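Hyaluronoglucosaminidase (Apis mellifera, PDB 1FCQ) hydrolyses the beta-1,4 glycosidic bonds of hyaluronan, as a glycosidase of family 56, and is a major allergen of bee venom. Local coordinates at residues 82-96 / 163-176. Numbering follows the deposited sequence.
Sequences GNLTKHLQVFRDHLI and LFMEETLKAAKRMR
Asn83 lays its backbone carbonyl carbon near the edge of the Phe164 ring, while its side-chain OD1 is gripped by two donors, Lys86 N and Thr85 OG1, each 3.0 Å from Asn83 OD1. The backbone N-H of Lys86 reaches that oxygen nearly straight (168°) but from above the carbonyl plane, whereas the hydroxyl of Thr85 lies in it. Asparagine suits this N-cap because its short amide can turn back to an N-H that the first helical turn leaves without a backbone acceptor. Gly82, next to it, has no side chain to collide with the phenyl ring.

Beyond the cap, helix 84-96 runs beside helix 163-175 at 33°, their axes 10.5 Å apart at closest. These are neighbouring outer helices of the TIM barrel, preceding strands 107-111 and 180-183. Leu84 CD2 sits over a face of Phe164, 4.1 Å from the ring centroid, in a CH-pi contact; Leu84 CD1 turns to Leu163 instead. Midway, Thr168 CG2 stands 3.4 Å from the Phe91 ring centroid, almost on its normal. With CG2 anti to the backbone N, the beta-branched threonine aims its methyl at the ring. Ala172 CB meets the edge of the same phenyl, and its small size lets Leu95 CD1 come within 3.7 Å of Ala172 CA.

At the far end, Leu95 CD2 lies over the centre of the Arg176 guanidinium face, 3.8 Å from Arg176 CZ. Met175 O, in the plane of that group, accepts from Arg176 NH2 (2.8 Å), and Arg176 NH1 donates to Ile99 O; together these bonds should restrain the group's rotation, leaving a flat face for leucine. Met175 CE meets Arg92 CG, the two side chains crossing at about a right angle.

The cap and guanidinium bonds order the ends, while apolar and CH-pi contacts carry the packing between the helices.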
loop_
_atom_site.group_PDB
_atom_site.type_symbol
_atom_site.label_atom_id
_atom_site.label_comp_id
_atom_site.label_asym_id
_atom_site.label_seq_id
_atom_site.Cartn_x
_atom_site.Cartn_y
_atom_site.Cartn_z
ATOM N N GLY A 82 18.173 -9.588 9.334
ATOM C CA GLY A 82 18.056 -9.862 7.918
ATOM C C GLY A 82 19.318 -9.665 7.102
ATOM O O GLY A 82 20.202 -8.881 7.439
ATOM N N ASN A 83 19.376 -10.365 5.990
ATOM C CA ASN A 83 20.474 -10.286 5.029
ATOM C C ASN A 83 20.039 -9.301 3.940
ATOM O O ASN A 83 19.239 -9.652 3.072
ATOM C CB ASN A 83 20.747 -11.666 4.431
ATOM C CG ASN A 83 21.970 -11.682 3.540
ATOM O OD1 ASN A 83 22.269 -10.705 2.859
ATOM N ND2 ASN A 83 22.695 -12.799 3.550
ATOM N N LEU A 84 20.551 -8.087 4.006
ATOM C CA LEU A 84 20.167 -7.004 3.095
ATOM C C LEU A 84 20.592 -7.278 1.667
ATOM O O LEU A 84 19.844 -7.087 0.700
ATOM C CB LEU A 84 20.858 -5.710 3.523
ATOM C CG LEU A 84 20.229 -4.338 3.441
ATOM C CD1 LEU A 84 21.286 -3.248 3.237
ATOM C CD2 LEU A 84 19.105 -4.180 2.440
ATOM N N THR A 85 21.851 -7.722 1.504
ATOM C CA THR A 85 22.345 -7.965 0.148
ATOM C C THR A 85 21.527 -9.035 -0.553
ATOM O O THR A 85 21.180 -8.843 -1.728
ATOM C CB THR A 85 23.856 -8.263 0.110
ATOM O OG1 THR A 85 24.105 -9.498 0.781
ATOM C CG2 THR A 85 24.627 -7.134 0.772
ATOM N N LYS A 86 21.131 -10.097 0.129
ATOM C CA LYS A 86 20.284 -11.138 -0.427
ATOM C C LYS A 86 18.942 -10.549 -0.867
ATOM O O LYS A 86 18.497 -10.745 -1.992
ATOM C CB LYS A 86 20.041 -12.237 0.620
ATOM C CG LYS A 86 19.298 -13.439 0.052
ATOM C CD LYS A 86 19.007 -14.492 1.104
ATOM C CE LYS A 86 20.270 -15.075 1.719
ATOM N NZ LYS A 86 21.141 -15.716 0.692
ATOM N N HIS A 87 18.348 -9.768 0.035
ATOM C CA HIS A 87 17.084 -9.101 -0.298
ATOM C C HIS A 87 17.218 -8.201 -1.517
ATOM O O HIS A 87 16.373 -8.267 -2.436
ATOM C CB HIS A 87 16.605 -8.290 0.910
ATOM C CG HIS A 87 15.491 -7.361 0.523
ATOM N ND1 HIS A 87 15.549 -5.985 0.496
ATOM C CD2 HIS A 87 14.266 -7.706 0.073
ATOM C CE1 HIS A 87 14.380 -5.551 0.073
ATOM N NE2 HIS A 87 13.568 -6.560 -0.189
ATOM N N LEU A 88 18.249 -7.352 -1.559
ATOM C CA LEU A 88 18.373 -6.437 -2.698
ATOM C C LEU A 88 18.633 -7.153 -4.017
ATOM O O LEU A 88 18.155 -6.698 -5.069
ATOM C CB LEU A 88 19.464 -5.381 -2.444
ATOM C CG LEU A 88 19.154 -4.473 -1.252
ATOM C CD1 LEU A 88 20.329 -3.559 -0.929
ATOM C CD2 LEU A 88 17.884 -3.669 -1.529
ATOM N N GLN A 89 19.361 -8.261 -3.976
ATOM C CA GLN A 89 19.602 -9.030 -5.199
ATOM C C GLN A 89 18.304 -9.640 -5.725
ATOM O O GLN A 89 18.005 -9.589 -6.921
ATOM C CB GLN A 89 20.665 -10.094 -4.970
ATOM C CG GLN A 89 22.054 -9.524 -4.709
ATOM C CD GLN A 89 23.136 -10.474 -5.192
ATOM O OE1 GLN A 89 23.299 -10.640 -6.403
ATOM N NE2 GLN A 89 23.856 -11.084 -4.260
ATOM N N VAL A 90 17.507 -10.201 -4.814
ATOM C CA VAL A 90 16.234 -10.786 -5.229
ATOM C C VAL A 90 15.306 -9.677 -5.713
ATOM O O VAL A 90 14.651 -9.808 -6.740
ATOM C CB VAL A 90 15.575 -11.599 -4.118
ATOM C CG1 VAL A 90 14.235 -12.169 -4.581
ATOM C CG2 VAL A 90 16.490 -12.751 -3.685
ATOM N N PHE A 91 15.267 -8.558 -4.984
ATOM C CA PHE A 91 14.424 -7.434 -5.362
ATOM C C PHE A 91 14.763 -6.948 -6.767
ATOM O O PHE A 91 13.857 -6.705 -7.558
ATOM C CB PHE A 91 14.583 -6.248 -4.394
ATOM C CG PHE A 91 13.740 -5.062 -4.800
ATOM C CD1 PHE A 91 12.369 -5.083 -4.605
ATOM C CD2 PHE A 91 14.320 -3.957 -5.387
ATOM C CE1 PHE A 91 11.591 -4.000 -4.973
ATOM C CE2 PHE A 91 13.554 -2.864 -5.733
ATOM C CZ PHE A 91 12.182 -2.885 -5.539
ATOM N N ARG A 92 16.059 -6.794 -7.040
ATOM C CA ARG A 92 16.440 -6.354 -8.379
ATOM C C ARG A 92 15.873 -7.283 -9.446
ATOM O O ARG A 92 15.293 -6.840 -10.432
ATOM C CB ARG A 92 17.962 -6.270 -8.536
ATOM C CG ARG A 92 18.288 -5.801 -9.959
ATOM C CD ARG A 92 19.385 -6.616 -10.610
ATOM N NE ARG A 92 19.502 -7.900 -9.919
ATOM C CZ ARG A 92 20.601 -8.630 -9.970
ATOM N NH1 ARG A 92 21.661 -8.263 -10.670
ATOM N NH2 ARG A 92 20.565 -9.748 -9.275
ATOM N N ASP A 93 16.051 -8.596 -9.260
ATOM C CA ASP A 93 15.526 -9.546 -10.247
ATOM C C ASP A 93 14.015 -9.480 -10.373
ATOM O O ASP A 93 13.483 -9.534 -11.476
ATOM C CB ASP A 93 15.956 -10.968 -9.894
ATOM C CG ASP A 93 17.428 -11.193 -10.189
ATOM O OD1 ASP A 93 18.123 -10.291 -10.681
ATOM O OD2 ASP A 93 17.869 -12.318 -9.881
ATOM N N HIS A 94 13.307 -9.338 -9.253
ATOM C CA HIS A 94 11.848 -9.236 -9.303
ATOM C C HIS A 94 11.430 -7.978 -10.066
ATOM O O HIS A 94 10.546 -8.018 -10.921
ATOM C CB HIS A 94 11.224 -9.209 -7.911
ATOM C CG HIS A 94 11.041 -10.501 -7.191
ATOM N ND1 HIS A 94 10.939 -11.701 -7.864
ATOM C CD2 HIS A 94 10.916 -10.813 -5.872
ATOM C CE1 HIS A 94 10.781 -12.679 -6.996
ATOM N NE2 HIS A 94 10.762 -12.170 -5.779
ATOM N N LEU A 95 12.069 -6.842 -9.774
ATOM C CA LEU A 95 11.735 -5.591 -10.461
ATOM C C LEU A 95 11.983 -5.699 -11.951
ATOM O O LEU A 95 11.115 -5.356 -12.751
ATOM C CB LEU A 95 12.529 -4.450 -9.803
ATOM C CG LEU A 95 12.255 -3.048 -10.355
ATOM C CD1 LEU A 95 12.499 -2.003 -9.272
ATOM C CD2 LEU A 95 13.161 -2.811 -11.548
ATOM N N ILE A 96 13.139 -6.240 -12.348
ATOM C CA ILE A 96 13.478 -6.367 -13.761
ATOM C C ILE A 96 12.534 -7.318 -14.455
ATOM O O ILE A 96 12.057 -7.091 -15.569
ATOM C CB ILE A 96 14.954 -6.772 -13.951
ATOM C CG1 ILE A 96 15.854 -5.642 -13.442
ATOM C CG2 ILE A 96 15.232 -7.076 -15.420
ATOM C CD1 ILE A 96 17.310 -6.049 -13.287
ATOM N N LEU A 163 16.663 0.747 7.040
ATOM C CA LEU A 163 17.635 0.333 6.030
ATOM C C LEU A 163 16.983 -0.479 4.926
ATOM O O LEU A 163 17.150 -0.185 3.744
ATOM C CB LEU A 163 18.751 -0.474 6.709
ATOM C CG LEU A 163 19.929 -0.876 5.819
ATOM C CD1 LEU A 163 20.613 0.336 5.188
ATOM C CD2 LEU A 163 20.917 -1.729 6.601
ATOM N N PHE A 164 16.186 -1.480 5.319
ATOM C CA PHE A 164 15.547 -2.317 4.316
ATOM C C PHE A 164 14.568 -1.515 3.457
ATOM O O PHE A 164 14.581 -1.655 2.232
ATOM C CB PHE A 164 14.853 -3.516 4.989
ATOM C CG PHE A 164 15.761 -4.714 5.152
ATOM C CD1 PHE A 164 16.614 -4.838 6.235
ATOM C CD2 PHE A 164 15.787 -5.703 4.184
ATOM C CE1 PHE A 164 17.444 -5.932 6.372
ATOM C CE2 PHE A 164 16.627 -6.791 4.294
ATOM C CZ PHE A 164 17.462 -6.909 5.395
ATOM N N MET A 165 13.708 -0.717 4.105
ATOM C CA MET A 165 12.732 0.029 3.296
ATOM C C MET A 165 13.388 1.104 2.445
ATOM O O MET A 165 13.080 1.287 1.261
ATOM C CB MET A 165 11.635 0.627 4.176
ATOM C CG MET A 165 10.671 -0.439 4.703
ATOM S SD MET A 165 9.288 0.296 5.599
ATOM C CE MET A 165 8.364 1.075 4.271
ATOM N N GLU A 166 14.285 1.890 3.037
ATOM C CA GLU A 166 14.909 2.964 2.258
ATOM C C GLU A 166 15.787 2.431 1.150
ATOM O O GLU A 166 15.745 2.966 0.045
ATOM C CB GLU A 166 15.658 3.888 3.207
ATOM C CG GLU A 166 16.119 5.167 2.532
ATOM C CD GLU A 166 16.753 6.148 3.492
ATOM O OE1 GLU A 166 16.823 5.888 4.715
ATOM O OE2 GLU A 166 17.182 7.218 2.986
ATOM N N GLU A 167 16.578 1.376 1.389
ATOM C CA GLU A 167 17.438 0.870 0.339
ATOM C C GLU A 167 16.678 0.273 -0.821
ATOM O O GLU A 167 17.059 0.438 -1.977
ATOM C CB GLU A 167 18.424 -0.171 0.886
ATOM C CG GLU A 167 19.592 0.464 1.611
ATOM C CD GLU A 167 20.349 1.426 0.698
ATOM O OE1 GLU A 167 20.718 1.103 -0.441
ATOM O OE2 GLU A 167 20.536 2.546 1.182
ATOM N N THR A 168 15.562 -0.387 -0.510
ATOM C CA THR A 168 14.732 -0.978 -1.560
ATOM C C THR A 168 14.130 0.127 -2.433
ATOM O O THR A 168 14.091 0.005 -3.657
ATOM C CB THR A 168 13.612 -1.834 -0.958
ATOM O OG1 THR A 168 14.227 -2.792 -0.076
ATOM C CG2 THR A 168 12.843 -2.563 -2.038
ATOM N N LEU A 169 13.634 1.169 -1.763
ATOM C CA LEU A 169 13.032 2.277 -2.523
ATOM C C LEU A 169 14.103 2.966 -3.359
ATOM O O LEU A 169 13.837 3.294 -4.520
ATOM C CB LEU A 169 12.389 3.246 -1.522
ATOM C CG LEU A 169 11.813 4.529 -2.131
ATOM C CD1 LEU A 169 10.678 4.232 -3.100
ATOM C CD2 LEU A 169 11.315 5.438 -1.004
ATOM N N LYS A 170 15.305 3.151 -2.807
ATOM C CA LYS A 170 16.397 3.772 -3.566
ATOM C C LYS A 170 16.768 2.940 -4.779
ATOM O O LYS A 170 16.956 3.483 -5.873
ATOM C CB LYS A 170 17.656 3.916 -2.709
ATOM C CG LYS A 170 17.767 5.176 -1.887
ATOM C CD LYS A 170 19.064 5.157 -1.085
ATOM C CE LYS A 170 20.308 4.968 -1.940
ATOM N NZ LYS A 170 21.409 4.310 -1.187
ATOM N N ALA A 171 16.813 1.617 -4.620
ATOM C CA ALA A 171 17.104 0.714 -5.717
ATOM C C ALA A 171 16.054 0.825 -6.818
ATOM O O ALA A 171 16.380 0.932 -7.989
ATOM C CB ALA A 171 17.243 -0.722 -5.233
ATOM N N ALA A 172 14.768 0.850 -6.452
ATOM C CA ALA A 172 13.707 0.956 -7.434
ATOM C C ALA A 172 13.828 2.259 -8.217
ATOM O O ALA A 172 13.691 2.269 -9.436
ATOM C CB ALA A 172 12.335 0.877 -6.759
ATOM N N LYS A 173 14.070 3.347 -7.473
ATOM C CA LYS A 173 14.177 4.654 -8.121
ATOM C C LYS A 173 15.395 4.728 -9.027
ATOM O O LYS A 173 15.351 5.374 -10.086
ATOM C CB LYS A 173 14.192 5.762 -7.062
ATOM C CG LYS A 173 12.835 5.986 -6.413
ATOM C CD LYS A 173 12.907 7.077 -5.353
ATOM C CE LYS A 173 13.230 8.451 -5.938
ATOM N NZ LYS A 173 13.491 9.412 -4.826
ATOM N N ARG A 174 16.493 4.119 -8.607
ATOM C CA ARG A 174 17.706 4.153 -9.440
ATOM C C ARG A 174 17.540 3.328 -10.702
ATOM O O ARG A 174 17.913 3.735 -11.799
ATOM C CB ARG A 174 18.916 3.669 -8.646
ATOM C CG ARG A 174 19.549 4.734 -7.761
ATOM C CD ARG A 174 20.730 4.165 -6.986
ATOM N NE ARG A 174 21.300 5.114 -6.042
ATOM C CZ ARG A 174 22.386 4.888 -5.308
ATOM N NH1 ARG A 174 23.043 3.737 -5.396
ATOM N NH2 ARG A 174 22.829 5.821 -4.474
ATOM N N MET A 175 16.936 2.138 -10.568
ATOM C CA MET A 175 16.744 1.255 -11.711
ATOM C C MET A 175 15.678 1.713 -12.681
ATOM O O MET A 175 15.745 1.512 -13.895
ATOM C CB MET A 175 16.376 -0.143 -11.191
ATOM C CG MET A 175 17.538 -0.796 -10.457
ATOM S SD MET A 175 16.980 -2.276 -9.586
ATOM C CE MET A 175 18.492 -2.691 -8.715
ATOM N N ARG A 176 14.630 2.353 -12.154
ATOM C CA ARG A 176 13.504 2.847 -12.948
ATOM C C ARG A 176 13.268 4.298 -12.566
ATOM O O ARG A 176 12.314 4.639 -11.888
ATOM C CB ARG A 176 12.293 1.969 -12.629
ATOM C CG ARG A 176 12.469 0.498 -13.028
ATOM C CD ARG A 176 12.542 0.321 -14.526
ATOM N NE ARG A 176 12.814 -1.043 -14.961
ATOM C CZ ARG A 176 13.991 -1.643 -15.078
ATOM N NH1 ARG A 176 14.009 -2.920 -15.510
ATOM N NH2 ARG A 176 15.158 -1.097 -14.795
#